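Beta-ketoacyl-[acyl-carrier-protein] synthase FabY (Pseudomonas aeruginosa, PDB 4CW4) catalyses the first condensation of fatty acid synthesis, joining acetyl-CoA to malonyl-ACP to give acetoacetyl-ACP with release of carbon dioxide and CoA. Local coordinates at residues G207-W210 / K211-V214; I597-F600 / G601-L604. All coordinates share one frame; numbering follows the deposited sequence.

In the fold
Both contacts are local and lie near the surface, each about 24 Å from the centre of the chain and on the same side of it. Their centres are about 17 Å apart, and at their nearest atoms, about 6 Å, they do not touch. Contact 1 opens the helix 210-215 within the ketosynthase region; its polar cap faces outward while apolar side chains, with buried Ile-213 among them, turn toward strand 307-314. Contact 2 belongs to the loop between helix 565-590 and strand 611-612, where a beta turn closed by a backbone bond is spanned by an amide-carboxylate bond and a water. The second subunit does not touch contact 1, whereas contact 2 packs against it.

Contact 1: G207-W210 / K211-V214; sequences GIDW and KTIV
The indole of Trp-210 lies across the side chain of Val-214 one helical turn on, and one methyl does the touching. Val-214 CG2 sits over a face of the five-membered ring, 3.6 Å from its centroid and 25° off the normal, a CH-pi contact displaced toward NE1. That methyl is brought there because it stands anti to the carbonyl carbon of Val-214, beside the backbone N. The same N donates to Trp-210 O at 3.0 Å; the same residue thus meets Trp-210 through both its backbone N and its methyl. At the six-membered ring, Ile-213 crosses Trp-210 at about a right angle, its CD1 3.8 Å from CE3 of Trp-210 and placed obliquely to the plane. CG1 of Ile-213 lies 3.6 Å from CG2 of Ile-208, the two side chains crossing at about a right angle, and both isoleucines reach Leu-381 of helix 375-381. Asp-209 is the N-cap of helix 210-215: with CG anti to its own N (chi1 -170°), it accepts from Lys-211 N through OD1 at 3.0 Å, the donor standing above the carboxylate plane. Asp-209 O takes the first helical bond, a long 3.3 Å from Ile-213 N. A water accepts from Asp-209 N and hydrogen-bonds to Thr-212 OG1, 3.0 Å away. Trp-210 NE1 donates to Leu-273 O, while the indole rests on Val-307 and Ile-309 of strand 307-314.

Contact 2: I597-F600 / G601-L604; sequences IYNF and GQDL
Asn-599 donates through ND2 to Asp-603 OD2 at 2.9 Å and 165°, a nearly straight bond lying close to the plane of the amide. It uses the anti lone pair of OD2, the one turned from the other carboxylate oxygen, and the two flat groups are inclined by 32°. A water closes the ring by donating both to Asn-599 OD1, at 2.9 Å, and to Asp-603 OD2, so both ends of the amide are engaged and its flip is fixed. Between these side chains the backbone makes a type II beta turn from Asn-599 to Gln-602, closed by Gln-602 N donating to Asn-599 O at 3.2 Å. Gly-601, at the third position, has the positive phi expected there. The stem of Gln-602 crosses the amide of Asn-599, its CB 3.4 Å from Asn-599 OD1, while its CG, anti to the carbonyl carbon, comes to 3.4 Å from Phe-600 O. Asn-599 and Asp-603 both pack on Phe-399 of the second subunit, Phe-600 meets Ser-402 of that subunit, and Gly-601 makes backbone hydrogen bonds to it. Within its own chain, the turn follows helix 565-590 and precedes strand 611-612, with Asn-599 tied by backbone bonds to Tyr-271 of helix 263-273.

Contact 1: G207-W210 / K211-V214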
loop_
_atom_site.group_PDB
_atom_site.type_symbol
_atom_site.label_atom_id
_atom_site.label_comp_id
_atom_site.label_asym_id
_atom_site.label_seq_id
_atom_site.Cartn_x
_atom_site.Cartn_y
_atom_site.Cartn_z
ATOM N N GLY A 207 20.965 21.389 -1.033
ATOM C CA GLY A 207 21.581 22.672 -1.301
ATOM C C GLY A 207 21.035 23.406 -2.512
ATOM O O GLY A 207 21.664 24.354 -2.976
ATOM N N ILE A 208 19.878 22.987 -3.017
ATOM C CA ILE A 208 19.268 23.628 -4.173
ATOM C C ILE A 208 17.850 24.057 -3.805
ATOM O O ILE A 208 17.097 23.293 -3.196
ATOM C CB ILE A 208 19.262 22.686 -5.401
ATOM C CG1 ILE A 208 20.689 22.274 -5.784
ATOM C CG2 ILE A 208 18.597 23.372 -6.598
ATOM C CD1 ILE A 208 20.740 21.143 -6.762
ATOM N N ASP A 209 17.504 25.299 -4.142
ATOM C CA ASP A 209 16.157 25.804 -3.902
ATOM C C ASP A 209 15.162 24.898 -4.641
ATOM O O ASP A 209 15.337 24.616 -5.819
ATOM C CB ASP A 209 16.066 27.264 -4.393
ATOM C CG ASP A 209 14.776 27.987 -3.979
ATOM O OD1 ASP A 209 13.738 27.355 -3.712
ATOM O OD2 ASP A 209 14.813 29.239 -3.945
ATOM N N TRP A 210 14.131 24.418 -3.953
ATOM C CA TRP A 210 13.128 23.568 -4.598
ATOM C C TRP A 210 12.543 24.273 -5.830
ATOM O O TRP A 210 12.306 23.637 -6.853
ATOM C CB TRP A 210 12.014 23.160 -3.620
ATOM C CG TRP A 210 10.977 22.257 -4.264
ATOM C CD1 TRP A 210 9.658 22.543 -4.471
ATOM C CD2 TRP A 210 11.184 20.940 -4.802
ATOM N NE1 TRP A 210 9.035 21.491 -5.095
ATOM C CE2 TRP A 210 9.951 20.498 -5.315
ATOM C CE3 TRP A 210 12.290 20.095 -4.898
ATOM C CZ2 TRP A 210 9.799 19.250 -5.916
ATOM C CZ3 TRP A 210 12.131 18.856 -5.490
ATOM C CH2 TRP A 210 10.898 18.448 -5.994
ATOM N N LYS A 211 12.349 25.587 -5.741
ATOM C CA LYS A 211 11.867 26.360 -6.889
ATOM C C LYS A 211 12.762 26.217 -8.121
ATOM O O LYS A 211 12.269 26.132 -9.244
ATOM C CB LYS A 211 11.740 27.841 -6.529
ATOM C CG LYS A 211 11.360 28.719 -7.709
ATOM C CD LYS A 211 10.369 29.774 -7.298
ATOM C CE LYS A 211 10.081 30.764 -8.434
ATOM N NZ LYS A 211 9.668 30.120 -9.705
ATOM N N THR A 212 14.069 26.212 -7.914
ATOM C CA THR A 212 15.001 26.066 -9.015
ATOM C C THR A 212 14.833 24.708 -9.685
ATOM O O THR A 212 14.870 24.589 -10.920
ATOM C CB THR A 212 16.456 26.218 -8.535
ATOM O OG1 THR A 212 16.621 27.488 -7.906
ATOM C CG2 THR A 212 17.422 26.129 -9.699
ATOM N N ILE A 213 14.665 23.674 -8.866
ATOM C CA ILE A 213 14.453 22.325 -9.389
ATOM C C ILE A 213 13.175 22.269 -10.236
ATOM O O ILE A 213 13.203 21.836 -11.390
ATOM C CB ILE A 213 14.429 21.284 -8.245
ATOM C CG1 ILE A 213 15.815 21.252 -7.582
ATOM C CG2 ILE A 213 14.000 19.890 -8.767
ATOM C CD1 ILE A 213 15.858 20.445 -6.271
ATOM N N VAL A 214 12.069 22.746 -9.682
ATOM C CA VAL A 214 10.791 22.728 -10.390
ATOM C C VAL A 214 10.868 23.526 -11.704
ATOM O O VAL A 214 10.341 23.077 -12.729
ATOM C CB VAL A 214 9.664 23.270 -9.493
ATOM C CG1 VAL A 214 8.354 23.267 -10.229
ATOM C CG2 VAL A 214 9.538 22.424 -8.232
HETATM O O HOH W 1 18.802 27.127 -5.922
#

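Contact 2: I597-F600 / G601-L604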
loop_
_atom_site.group_PDB
_atom_site.type_symbol
_atom_site.label_atom_id
_atom_site.label_comp_id
_atom_site.label_asym_id
_atom_site.label_seq_id
_atom_site.Cartn_x
_atom_site.Cartn_y
_atom_site.Cartn_z
ATOM N N ILE A 597 8.737 22.525 6.198
ATOM C CA ILE A 597 7.820 22.987 5.164
ATOM C C ILE A 597 6.467 22.322 5.351
ATOM O O ILE A 597 6.360 21.105 5.304
ATOM C CB ILE A 597 8.355 22.631 3.757
ATOM C CG1 ILE A 597 9.774 23.205 3.565
ATOM C CG2 ILE A 597 7.383 23.146 2.684
ATOM C CD1 ILE A 597 10.567 22.570 2.431
ATOM N N TYR A 598 5.432 23.127 5.547
ATOM C CA TYR A 598 4.067 22.626 5.663
ATOM C C TYR A 598 3.146 23.713 5.125
ATOM O O TYR A 598 2.722 24.618 5.852
ATOM C CB TYR A 598 3.684 22.258 7.097
ATOM C CG TYR A 598 2.286 21.666 7.195
ATOM C CD1 TYR A 598 2.012 20.413 6.677
ATOM C CD2 TYR A 598 1.247 22.360 7.802
ATOM C CE1 TYR A 598 0.748 19.870 6.740
ATOM C CE2 TYR A 598 -0.024 21.821 7.880
ATOM C CZ TYR A 598 -0.268 20.578 7.338
ATOM O OH TYR A 598 -1.522 20.022 7.400
ATOM N N ASN A 599 2.855 23.619 3.837
ATOM C CA ASN A 599 2.237 24.708 3.091
ATOM C C ASN A 599 0.725 24.551 2.893
ATOM O O ASN A 599 0.187 24.944 1.842
ATOM C CB ASN A 599 2.929 24.830 1.732
ATOM C CG ASN A 599 2.822 26.210 1.139
ATOM O OD1 ASN A 599 2.944 27.211 1.840
ATOM N ND2 ASN A 599 2.590 26.276 -0.167
ATOM N N PHE A 600 0.058 24.004 3.907
ATOM C CA PHE A 600 -1.393 23.849 3.927
ATOM C C PHE A 600 -2.157 25.098 3.492
ATOM O O PHE A 600 -2.009 26.173 4.069
ATOM C CB PHE A 600 -1.836 23.424 5.330
ATOM C CG PHE A 600 -3.310 23.117 5.449
ATOM C CD1 PHE A 600 -4.233 24.134 5.603
ATOM C CD2 PHE A 600 -3.763 21.807 5.441
ATOM C CE1 PHE A 600 -5.588 23.847 5.718
ATOM C CE2 PHE A 600 -5.122 21.514 5.569
ATOM C CZ PHE A 600 -6.029 22.530 5.700
ATOM N N GLY A 601 -2.963 24.937 2.446
ATOM C CA GLY A 601 -3.883 25.963 1.995
ATOM C C GLY A 601 -3.273 27.127 1.255
ATOM O O GLY A 601 -3.965 28.115 1.009
ATOM N N GLN A 602 -2.002 27.010 0.884
ATOM C CA GLN A 602 -1.288 28.102 0.226
ATOM C C GLN A 602 -0.853 27.710 -1.185
ATOM O O GLN A 602 -0.555 26.549 -1.450
ATOM C CB GLN A 602 -0.050 28.487 1.036
ATOM C CG GLN A 602 -0.316 28.731 2.504
ATOM C CD GLN A 602 -0.245 30.187 2.857
ATOM O OE1 GLN A 602 -1.075 30.984 2.412
ATOM N NE2 GLN A 602 0.757 30.554 3.659
ATOM N N ASP A 603 -0.803 28.698 -2.078
ATOM C CA ASP A 603 -0.310 28.482 -3.437
ATOM C C ASP A 603 -1.118 27.423 -4.184
ATOM O O ASP A 603 -0.564 26.670 -4.994
ATOM C CB ASP A 603 1.178 28.085 -3.395
ATOM C CG ASP A 603 2.038 29.122 -2.683
ATOM O OD1 ASP A 603 1.978 30.296 -3.094
ATOM O OD2 ASP A 603 2.763 28.769 -1.719
ATOM N N LEU A 604 -2.424 27.370 -3.929
ATOM C CA LEU A 604 -3.291 26.414 -4.622
ATOM C C LEU A 604 -3.467 26.815 -6.076
ATOM O O LEU A 604 -3.577 27.996 -6.401
ATOM C CB LEU A 604 -4.676 26.305 -3.963
ATOM C CG LEU A 604 -4.871 25.151 -2.973
ATOM C CD1 LEU A 604 -3.930 25.289 -1.797
ATOM C CD2 LEU A 604 -6.327 25.054 -2.500
HETATM O O HOH W 2 3.504 29.901 0.816
#